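Local atomic coordinates of RNA-binding protein with serine-rich domain 1 (Homo sapiens, PDB entry 4A8X), a protein that takes part in pre-mRNA splicing and mRNA metabolism as an auxiliary component of the exon junction complex, binding RNA and joining the ASAP complex. Residues Y28-M33 with E53-D58; P4-I9 with T80-P85; G10-N15 with G70-Q75; D35-R40 with K47-V52. All blocks are in the same frame, centred on the assembly; numbering follows the deposited sequence.

Contact 1 of 4, residues Y28-M33 with E53-D58; sequences YGKIKM and EFENPD
Phe54 lays its ring obliquely against Ile31, with CE1 3.8 Å from Ile31 CG1. The pair sits where the hairpin of strands 31-39 and 46-54 meets the helices of an RNA recognition motif (RRM), and Phe54 is the last aromatic residue of the RNP1 sequence. Although the two side chains diverge from their antiparallel, non-hydrogen-bonded bridge, Phe54 has CG anti to the carbonyl carbon (chi1 -68°), and its ring turns back to Ile31 and Gly29. Ala63 of helix 57-67 also touches Phe54, while Met22 and Phe25 of helix 18-26 cover Ile31, so the pair lies between sheet and helices, Phe54 buried and Ile31 partly so. Gly29, the first residue to leave helical geometry after helix 18-26, puts its carbonyl oxygen at the ring edge, in the plane. Its backbone angles bring the place of a CB close to the preceding carbonyl oxygen, and Phe54 CD1 lies 3.9 Å from Gly29 C. Glu55 N donates to Lys30 O at 3.0 Å, and the same oxygen receives a CA-H contact from Phe54. Further along, the register slips by one residue in a classic beta bulge. Glu53 O takes Lys32 N at 2.8 Å and, weakly, Met33 N at 3.4 Å, whereas Glu53 N returns a nearly straight bond to Met33 O (2.9 Å, 174°). On the outside, Lys32 and Glu53 lie side by side and point the same way. The methylenes of Lys32 meet the carboxylate, CD 3.5 Å from Glu53 OE1, while Lys32 NZ stays 5.0 Å from that oxygen.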
# COMPACT_ATOMS: atom_id res chain seq x y z
N TYR A 28 -17.64 10.28 -7.06
CA TYR A 28 -17.71 11.69 -7.45
C TYR A 28 -18.47 11.92 -8.76
O TYR A 28 -18.70 13.06 -9.16
CB TYR A 28 -16.30 12.36 -7.46
CG TYR A 28 -15.66 12.19 -6.11
CD1 TYR A 28 -16.10 12.91 -5.03
CD2 TYR A 28 -14.63 11.26 -5.90
CE1 TYR A 28 -15.56 12.74 -3.77
CE2 TYR A 28 -14.10 11.07 -4.62
CZ TYR A 28 -14.55 11.83 -3.57
OH TYR A 28 -14.04 11.67 -2.30
N GLY A 29 -18.87 10.84 -9.44
CA GLY A 29 -19.61 10.99 -10.68
C GLY A 29 -19.52 9.75 -11.52
O GLY A 29 -18.92 8.76 -11.11
N LYS A 30 -20.14 9.80 -12.68
CA LYS A 30 -20.15 8.69 -13.62
C LYS A 30 -18.86 8.68 -14.44
O LYS A 30 -18.54 9.66 -15.10
CB LYS A 30 -21.31 8.84 -14.59
CG LYS A 30 -21.54 7.62 -15.44
CD LYS A 30 -22.11 6.48 -14.60
CE LYS A 30 -22.26 5.20 -15.44
NZ LYS A 30 -22.87 4.06 -14.66
N ILE A 31 -18.17 7.56 -14.41
CA ILE A 31 -16.90 7.43 -15.09
C ILE A 31 -17.15 6.86 -16.49
O ILE A 31 -17.82 5.84 -16.64
CB ILE A 31 -15.94 6.53 -14.32
CG1 ILE A 31 -15.61 7.19 -12.96
CG2 ILE A 31 -14.69 6.33 -15.12
CD1 ILE A 31 -14.66 6.44 -12.10
N LYS A 32 -16.64 7.55 -17.49
CA LYS A 32 -16.83 7.15 -18.88
C LYS A 32 -15.64 6.38 -19.43
O LYS A 32 -15.78 5.62 -20.39
CB LYS A 32 -17.06 8.40 -19.72
CG LYS A 32 -16.98 8.17 -21.21
CD LYS A 32 -17.25 9.46 -21.99
CE LYS A 32 -17.64 9.15 -23.43
NZ LYS A 32 -18.41 10.27 -24.05
N MET A 33 -14.45 6.58 -18.86
CA MET A 33 -13.25 5.85 -19.29
C MET A 33 -12.18 5.88 -18.21
O MET A 33 -12.08 6.88 -17.48
CB MET A 33 -12.70 6.47 -20.58
CG MET A 33 -11.68 5.60 -21.28
SD MET A 33 -12.41 4.50 -22.54
CE MET A 33 -13.41 5.61 -23.53
N GLU A 53 -11.87 9.72 -16.74
CA GLU A 53 -12.70 10.69 -17.46
C GLU A 53 -14.13 10.55 -17.01
O GLU A 53 -14.70 9.46 -17.07
CB GLU A 53 -12.59 10.48 -18.98
CG GLU A 53 -13.54 11.38 -19.73
CD GLU A 53 -13.32 11.36 -21.22
OE1 GLU A 53 -13.91 10.48 -21.89
OE2 GLU A 53 -12.57 12.23 -21.72
N PHE A 54 -14.71 11.67 -16.57
CA PHE A 54 -16.08 11.69 -16.09
C PHE A 54 -17.01 12.15 -17.21
O PHE A 54 -16.56 12.61 -18.26
CB PHE A 54 -16.22 12.62 -14.90
CG PHE A 54 -15.52 12.14 -13.66
CD1 PHE A 54 -16.16 11.24 -12.79
CD2 PHE A 54 -14.23 12.57 -13.36
CE1 PHE A 54 -15.52 10.79 -11.65
CE2 PHE A 54 -13.56 12.10 -12.23
CZ PHE A 54 -14.22 11.20 -11.35
N GLU A 55 -18.30 12.01 -16.97
CA GLU A 55 -19.32 12.41 -17.91
C GLU A 55 -19.45 13.93 -18.04
O GLU A 55 -19.83 14.45 -19.11
CB GLU A 55 -20.66 11.78 -17.48
CG GLU A 55 -21.76 12.05 -18.43
CD GLU A 55 -23.11 11.51 -17.96
OE1 GLU A 55 -23.28 11.21 -16.74
OE2 GLU A 55 -24.00 11.38 -18.84
N ASN A 56 -19.20 14.66 -16.96
CA ASN A 56 -19.33 16.11 -17.05
C ASN A 56 -18.33 16.85 -16.17
O ASN A 56 -17.79 16.29 -15.23
CB ASN A 56 -20.80 16.57 -16.78
CG ASN A 56 -21.18 16.51 -15.32
OD1 ASN A 56 -20.51 17.11 -14.48
ND2 ASN A 56 -22.28 15.82 -15.00
N PRO A 57 -18.03 18.09 -16.53
CA PRO A 57 -17.01 18.86 -15.82
C PRO A 57 -17.28 19.06 -14.33
O PRO A 57 -16.32 19.16 -13.58
CB PRO A 57 -17.05 20.23 -16.52
CG PRO A 57 -17.65 19.96 -17.84
CD PRO A 57 -18.64 18.86 -17.62
N ASP A 58 -18.54 19.16 -13.93
CA ASP A 58 -18.88 19.33 -12.51
C ASP A 58 -18.35 18.13 -11.70
O ASP A 58 -17.81 18.29 -10.62
CB ASP A 58 -20.39 19.46 -12.37
CG ASP A 58 -20.94 20.71 -13.07
OD1 ASP A 58 -20.27 21.75 -13.01
OD2 ASP A 58 -22.02 20.65 -13.69

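Contact 2 of 4, residues P4-I9 with T80-P85; sequences PTKVHI and TAVLAP
Thr80 exchanges two backbone hydrogen bonds with His8, its O accepting from His8 N at 2.8 Å and its N donating to His8 O at 3.0 Å. Thr80 O also receives a CA-H contact from Val7. At Ala81, paired with Val7, the CB reaches the ring of Pro4, 3.7 Å from its CG. Val82 N then donates to Lys6 O at 2.9 Å, and its two methyls meet different residues: CG2 packs 3.7 Å from His8 CB, and CG1 meets Lys6 CD. These strands, 6-10 and 75-82, are the central first and the last strand of the RRM sheet, and strand 6-10 carries most of the RNP2 sequence, with His8 on the sheet surface beside Tyr49 and Tyr51. From Val82 O onward water takes over, one molecule joining that oxygen to Lys6 N. Leu83 folds CD2 back to Pro4 CB, 3.9 Å away. A second water joins Val82 O to Ala84 N. Ala84 O accepts from Lys6 NZ, a bond whose modelled length is doubtfully short. The lysine chain bends at chi3 (-58°), which carries CE toward Ala84 O; its ammonium also makes a cation-pi contact with Trp86. A third water, 2.8 Å from Lys6 NZ, reaches Pro85 O weakly.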
# COMPACT_ATOMS: atom_id res chain seq x y z
N PRO A 4 -12.62 20.91 -18.30
CA PRO A 4 -12.17 19.54 -18.56
C PRO A 4 -13.02 18.50 -17.83
O PRO A 4 -13.58 18.82 -16.78
CB PRO A 4 -10.78 19.52 -17.94
CG PRO A 4 -10.86 20.52 -16.81
CD PRO A 4 -11.74 21.62 -17.35
N THR A 5 -13.06 17.28 -18.36
CA THR A 5 -13.71 16.15 -17.68
C THR A 5 -12.74 15.02 -17.29
O THR A 5 -13.11 14.09 -16.57
CB THR A 5 -14.75 15.53 -18.60
OG1 THR A 5 -14.13 15.22 -19.84
CG2 THR A 5 -15.93 16.50 -18.85
N LYS A 6 -11.49 15.11 -17.75
CA LYS A 6 -10.51 14.05 -17.51
C LYS A 6 -9.53 14.47 -16.42
O LYS A 6 -9.07 15.61 -16.41
CB LYS A 6 -9.77 13.74 -18.80
CG LYS A 6 -8.82 12.52 -18.68
CD LYS A 6 -7.91 12.37 -19.94
CE LYS A 6 -8.70 12.23 -21.21
NZ LYS A 6 -7.81 12.28 -22.41
N VAL A 7 -9.20 13.56 -15.51
CA VAL A 7 -8.26 13.86 -14.43
C VAL A 7 -7.13 12.81 -14.37
O VAL A 7 -7.36 11.62 -14.63
CB VAL A 7 -8.97 13.92 -13.05
CG1 VAL A 7 -10.20 14.90 -13.07
CG2 VAL A 7 -9.41 12.56 -12.60
N HIS A 8 -5.91 13.27 -14.04
CA HIS A 8 -4.76 12.37 -13.80
C HIS A 8 -4.66 12.15 -12.29
O HIS A 8 -4.65 13.10 -11.50
CB HIS A 8 -3.47 13.01 -14.33
CG HIS A 8 -2.22 12.24 -14.02
ND1 HIS A 8 -1.54 12.38 -12.83
CD2 HIS A 8 -1.52 11.34 -14.75
CE1 HIS A 8 -0.46 11.61 -12.85
NE2 HIS A 8 -0.43 10.96 -14.00
N ILE A 9 -4.62 10.91 -11.88
CA ILE A 9 -4.40 10.53 -10.49
C ILE A 9 -2.99 9.98 -10.31
O ILE A 9 -2.61 9.03 -10.99
CB ILE A 9 -5.40 9.42 -10.05
CG1 ILE A 9 -6.84 9.81 -10.38
CG2 ILE A 9 -5.24 9.10 -8.58
CD1 ILE A 9 -7.26 11.20 -9.87
N THR A 80 -5.24 15.98 -10.86
CA THR A 80 -5.09 17.19 -11.66
C THR A 80 -5.84 17.08 -12.98
O THR A 80 -5.88 16.02 -13.61
CB THR A 80 -3.59 17.52 -11.95
OG1 THR A 80 -3.18 16.77 -13.08
CG2 THR A 80 -2.70 17.13 -10.80
N ALA A 81 -6.40 18.19 -13.43
CA ALA A 81 -7.15 18.20 -14.68
C ALA A 81 -6.24 17.99 -15.85
O ALA A 81 -5.10 18.45 -15.88
CB ALA A 81 -7.91 19.53 -14.86
N VAL A 82 -6.76 17.32 -16.86
CA VAL A 82 -5.98 17.04 -18.05
C VAL A 82 -6.75 17.35 -19.31
O VAL A 82 -7.89 16.92 -19.48
CB VAL A 82 -5.61 15.54 -18.09
CG1 VAL A 82 -5.07 15.14 -19.50
CG2 VAL A 82 -4.63 15.25 -16.99
N LEU A 83 -6.11 18.10 -20.20
CA LEU A 83 -6.67 18.40 -21.50
C LEU A 83 -5.75 17.78 -22.56
O LEU A 83 -4.78 18.41 -22.99
CB LEU A 83 -6.77 19.92 -21.72
CG LEU A 83 -7.81 20.71 -20.91
CD1 LEU A 83 -7.57 22.19 -21.05
CD2 LEU A 83 -9.22 20.39 -21.36
N ALA A 84 -6.07 16.56 -22.99
CA ALA A 84 -5.31 15.93 -24.07
C ALA A 84 -6.09 14.73 -24.61
O ALA A 84 -6.81 14.10 -23.88
CB ALA A 84 -3.97 15.48 -23.55
N PRO A 85 -5.96 14.44 -25.91
CA PRO A 85 -6.64 13.27 -26.45
C PRO A 85 -5.99 12.02 -25.85
O PRO A 85 -4.88 12.14 -25.33
CB PRO A 85 -6.38 13.35 -27.95
CG PRO A 85 -5.84 14.72 -28.20
CD PRO A 85 -5.18 15.14 -26.93
O HOH W 1 -10.77 17.08 -19.75
O HOH W 2 -8.45 15.43 -21.78
O HOH W 3 -5.26 11.05 -22.13

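Contact 3 of 4, residues G10-N15 with G70-Q75; sequences GRLTRN and GQIDGQ
Asp73 OD2 is gripped by two donors from the opposite segment. Thr13 OG1 gives its hydrogen to the anti lone pair at 2.7 Å, and Asn15 ND2 approaches on the syn side at 2.8 Å, with its amide turned 55° from the carboxylate. Thr13 holds OG1 between its backbone N and carbonyl carbon (chi1 81°), where the oxygen can also accept from Asn15 N in an ST turn. One hydroxyl thereby ties the loop to itself and to Asp73. The other carboxylate oxygen, OD1, bonds the backbone of a chain of another protein, as does Asn15 ND2. An alanine in place of Asp73 would probably leave the Thr13 hydroxyl without this acceptor, the Asn15 amide with one bond fewer and the neighbouring protein's backbone without OD1. In the RRM fold these bonds join the loop after the first strand to the type I' turn from Ile72 to Gln75, which connects the short strand 71-72 to the last strand. The turn's flank belongs to an interface, since Gln71 and Ile72 pair with a strand of a second partner chain, consistent with the domain's need in ASAP assembly. Gln75 crosses Arg11 at about a right angle, its NE2 lying over one guanidinium face, offset toward the rim, with the planes 15° apart. NE2 also donates to Arg11 O at 2.9 Å, standing above the carbonyl plane. The side chains of Thr13 and Gln75 slide past each other in opposite directions, CG2 3.7 Å from CB. Leu12 and Ile72 run side by side, CD2 to CD1 4.1 Å.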
# COMPACT_ATOMS: atom_id res chain seq x y z
N GLY A 10 -2.22 10.58 -9.39
CA GLY A 10 -0.82 10.24 -9.22
C GLY A 10 -0.51 9.69 -7.83
O GLY A 10 -1.30 9.84 -6.89
N ARG A 11 0.65 9.04 -7.71
CA ARG A 11 1.15 8.49 -6.44
C ARG A 11 0.31 7.31 -5.93
O ARG A 11 0.11 7.15 -4.74
CB ARG A 11 1.23 9.60 -5.38
CG ARG A 11 2.26 10.71 -5.66
CD ARG A 11 3.73 10.23 -5.50
NE ARG A 11 4.06 9.78 -4.13
CZ ARG A 11 5.01 8.88 -3.81
NH1 ARG A 11 5.76 8.32 -4.76
NH2 ARG A 11 5.20 8.53 -2.54
N LEU A 12 -0.17 6.49 -6.84
CA LEU A 12 -0.93 5.31 -6.46
C LEU A 12 0.06 4.26 -5.99
O LEU A 12 1.05 4.00 -6.70
CB LEU A 12 -1.72 4.79 -7.67
CG LEU A 12 -2.84 5.70 -8.21
CD1 LEU A 12 -3.60 5.07 -9.41
CD2 LEU A 12 -3.85 6.03 -7.09
N THR A 13 -0.17 3.65 -4.83
CA THR A 13 0.68 2.55 -4.41
C THR A 13 0.57 1.34 -5.33
O THR A 13 -0.38 1.21 -6.12
CB THR A 13 0.44 2.10 -2.97
OG1 THR A 13 -0.69 1.25 -2.93
CG2 THR A 13 0.28 3.28 -2.02
N ARG A 14 1.56 0.43 -5.21
CA ARG A 14 1.56 -0.82 -5.95
C ARG A 14 0.43 -1.78 -5.56
O ARG A 14 0.20 -2.78 -6.23
CB ARG A 14 2.95 -1.46 -5.78
CG ARG A 14 3.21 -2.78 -6.48
CD ARG A 14 4.73 -2.93 -6.67
NE ARG A 14 5.22 -1.97 -7.66
CZ ARG A 14 6.50 -1.64 -7.82
NH1 ARG A 14 7.45 -2.17 -7.06
NH2 ARG A 14 6.82 -0.77 -8.77
N ASN A 15 -0.28 -1.53 -4.46
CA ASN A 15 -1.46 -2.33 -4.13
C ASN A 15 -2.72 -1.88 -4.91
O ASN A 15 -3.71 -2.61 -4.96
CB ASN A 15 -1.83 -2.20 -2.62
CG ASN A 15 -0.88 -2.91 -1.70
OD1 ASN A 15 -0.37 -3.99 -2.01
ND2 ASN A 15 -0.64 -2.30 -0.55
N GLY A 70 -5.89 13.91 -1.22
CA GLY A 70 -6.59 12.86 -0.49
C GLY A 70 -5.63 11.68 -0.34
O GLY A 70 -4.43 11.78 -0.69
N GLN A 71 -6.12 10.60 0.22
CA GLN A 71 -5.29 9.42 0.50
C GLN A 71 -5.88 8.16 -0.09
O GLN A 71 -7.09 7.95 -0.01
CB GLN A 71 -5.14 9.21 2.01
CG GLN A 71 -4.42 10.33 2.72
CD GLN A 71 -4.51 10.19 4.22
OE1 GLN A 71 -3.87 9.32 4.80
NE2 GLN A 71 -5.35 11.01 4.86
N ILE A 72 -5.02 7.30 -0.65
CA ILE A 72 -5.42 5.97 -1.12
C ILE A 72 -4.33 4.96 -0.70
O ILE A 72 -3.14 5.17 -0.96
CB ILE A 72 -5.64 5.92 -2.65
CG1 ILE A 72 -6.69 6.96 -3.14
CG2 ILE A 72 -6.04 4.46 -3.06
CD1 ILE A 72 -7.02 6.90 -4.68
N ASP A 73 -4.77 3.89 -0.05
CA ASP A 73 -3.90 2.88 0.55
C ASP A 73 -2.74 3.45 1.34
O ASP A 73 -1.58 3.05 1.13
CB ASP A 73 -3.35 1.93 -0.53
CG ASP A 73 -2.65 0.73 0.05
OD1 ASP A 73 -3.04 0.26 1.15
OD2 ASP A 73 -1.67 0.26 -0.60
N GLY A 74 -3.04 4.42 2.21
CA GLY A 74 -2.09 4.93 3.18
C GLY A 74 -1.11 5.93 2.62
O GLY A 74 -0.14 6.29 3.28
N GLN A 75 -1.36 6.38 1.40
CA GLN A 75 -0.47 7.30 0.72
C GLN A 75 -1.25 8.50 0.16
O GLN A 75 -2.33 8.35 -0.42
CB GLN A 75 0.28 6.57 -0.41
CG GLN A 75 1.36 7.40 -1.08
CD GLN A 75 2.40 6.53 -1.73
OE1 GLN A 75 3.28 5.97 -1.04
NE2 GLN A 75 2.28 6.34 -3.05
O HOH W 4 -1.90 5.61 -3.54

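Contact 4 of 4, residues D35-R40 with K47-V52; sequences DMPVER and KGYAYV
Pro37 packs across Tyr49 at about a right angle, its CD 3.7 Å from Tyr49 CE1 and its CG 3.6 Å from the phenol OH. The segments form the outer hairpin of the RRM sheet, and Lys47 to Val52 belong to the RNP1 sequence, in which Tyr49 and Tyr51 occupy the positions that commonly meet RNA in this family. Met36 adds a second apolar touch, SD against Ala50 CB, and also touches Leu12 as well as Ile21 of helix 18-26. Replacing Tyr49 by an alanine would probably leave the Pro37 ring without the aromatic carbons and hydroxyl it packs on, and take away one of the two tyrosine rings beside His8. The backbone bonds are concentrated at Asp35, whose N and O pair with Tyr51 O and N at 3.0 and 2.8 Å, while Ala50 CA-H points at the same Asp35 oxygen. Farther along, Lys47 N donates to Pro37 O at 3.1 Å. Beside this bond one water accepts from Lys47 N, donates to Tyr49 O, and rests over the centre of the Tyr49 ring. The lysine side chain closes the far end, turned at chi4 (82°) so that NZ donates to Val38 O at 2.8 Å from above the carbonyl plane.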
# COMPACT_ATOMS: atom_id res chain seq x y z
N ASP A 35 -7.88 4.77 -17.71
CA ASP A 35 -6.64 4.27 -18.30
C ASP A 35 -5.57 4.18 -17.21
O ASP A 35 -5.14 5.20 -16.67
CB ASP A 35 -6.18 5.20 -19.41
CG ASP A 35 -4.86 4.76 -20.06
OD1 ASP A 35 -4.47 3.57 -19.91
OD2 ASP A 35 -4.22 5.60 -20.73
N MET A 36 -5.18 2.95 -16.88
CA MET A 36 -4.20 2.68 -15.84
C MET A 36 -3.07 1.79 -16.43
O MET A 36 -3.10 0.57 -16.36
CB MET A 36 -4.91 2.01 -14.67
CG MET A 36 -4.09 1.84 -13.41
SD MET A 36 -5.21 1.78 -11.96
CE MET A 36 -4.03 1.41 -10.68
N PRO A 37 -2.04 2.43 -17.01
CA PRO A 37 -1.01 1.68 -17.73
C PRO A 37 -0.21 0.79 -16.79
O PRO A 37 -0.04 1.10 -15.60
CB PRO A 37 -0.13 2.78 -18.33
CG PRO A 37 -0.99 4.02 -18.33
CD PRO A 37 -1.85 3.89 -17.12
N VAL A 38 0.26 -0.33 -17.33
CA VAL A 38 0.98 -1.34 -16.55
C VAL A 38 2.45 -1.35 -16.95
O VAL A 38 2.80 -0.89 -18.02
CB VAL A 38 0.43 -2.75 -16.82
CG1 VAL A 38 -1.05 -2.79 -16.51
CG2 VAL A 38 0.70 -3.18 -18.28
N GLU A 39 3.29 -1.90 -16.08
CA GLU A 39 4.71 -2.04 -16.39
C GLU A 39 4.90 -2.99 -17.59
O GLU A 39 4.45 -4.15 -17.56
CB GLU A 39 5.49 -2.50 -15.16
CG GLU A 39 5.58 -1.45 -14.05
CD GLU A 39 6.59 -0.35 -14.37
OE1 GLU A 39 7.27 -0.46 -15.40
OE2 GLU A 39 6.68 0.64 -13.60
N ARG A 40 5.50 -2.47 -18.65
CA ARG A 40 5.78 -3.25 -19.86
C ARG A 40 6.34 -4.64 -19.55
O ARG A 40 5.80 -5.67 -19.97
CB ARG A 40 6.77 -2.49 -20.76
CG ARG A 40 6.18 -1.25 -21.40
CD ARG A 40 7.18 -0.54 -22.33
NE ARG A 40 6.59 0.66 -22.94
CZ ARG A 40 7.20 1.44 -23.84
NH1 ARG A 40 8.44 1.15 -24.24
NH2 ARG A 40 6.57 2.50 -24.34
N LYS A 47 1.95 1.46 -13.31
CA LYS A 47 2.99 2.47 -13.26
C LYS A 47 2.74 3.53 -12.17
O LYS A 47 3.48 4.52 -12.08
CB LYS A 47 3.09 3.16 -14.61
CG LYS A 47 3.65 2.27 -15.72
CD LYS A 47 3.98 3.14 -16.93
CE LYS A 47 4.57 2.35 -18.10
NZ LYS A 47 3.50 1.70 -18.92
N GLY A 48 1.70 3.35 -11.36
CA GLY A 48 1.50 4.24 -10.22
C GLY A 48 0.64 5.46 -10.51
O GLY A 48 0.61 6.39 -9.72
N TYR A 49 -0.07 5.44 -11.64
CA TYR A 49 -0.99 6.50 -11.95
C TYR A 49 -2.17 6.01 -12.80
O TYR A 49 -2.13 4.90 -13.34
CB TYR A 49 -0.26 7.63 -12.65
CG TYR A 49 0.24 7.30 -14.03
CD1 TYR A 49 -0.58 7.40 -15.14
CD2 TYR A 49 1.56 6.88 -14.22
CE1 TYR A 49 -0.10 7.09 -16.42
CE2 TYR A 49 2.05 6.59 -15.48
CZ TYR A 49 1.22 6.69 -16.58
OH TYR A 49 1.72 6.38 -17.82
N ALA A 50 -3.23 6.83 -12.88
CA ALA A 50 -4.39 6.53 -13.71
C ALA A 50 -4.99 7.81 -14.29
O ALA A 50 -4.90 8.88 -13.68
CB ALA A 50 -5.45 5.79 -12.90
N TYR A 51 -5.62 7.70 -15.46
CA TYR A 51 -6.49 8.78 -15.92
C TYR A 51 -7.93 8.34 -15.75
O TYR A 51 -8.29 7.18 -16.03
CB TYR A 51 -6.22 9.12 -17.38
CG TYR A 51 -4.85 9.63 -17.67
CD1 TYR A 51 -4.60 11.00 -17.69
CD2 TYR A 51 -3.81 8.77 -17.95
CE1 TYR A 51 -3.33 11.50 -17.99
CE2 TYR A 51 -2.53 9.26 -18.27
CZ TYR A 51 -2.31 10.63 -18.28
OH TYR A 51 -1.08 11.15 -18.56
N VAL A 52 -8.76 9.26 -15.26
CA VAL A 52 -10.19 9.01 -15.12
C VAL A 52 -10.98 10.12 -15.84
O VAL A 52 -10.78 11.31 -15.59
CB VAL A 52 -10.59 8.92 -13.62
CG1 VAL A 52 -12.08 8.73 -13.48
CG2 VAL A 52 -9.84 7.73 -12.94
O HOH W 5 -0.37 3.02 -14.08

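Contacts 1 and 4 hold the same hairpin at its two ends, about 18 Å apart between centres, yet differ in chemistry: contact 1 is partly buried, with a bulge and a ring turned to the helices, whereas contact 4 is a surface contact with water between its strands. Contact 2 adds the neighbouring strand pair, also at the surface, and touches both through probable backbone bonds of segment 4-9 to strand 46-54. Contact 3, mostly buried and bordering other protein chains, relies on side-chain polar bonds rather than strand pairing across its segments. Leu12 brings it against contact 4, about 13 Å away between centres, while contact 1 lies on the other side of the chain's centre from contact 3.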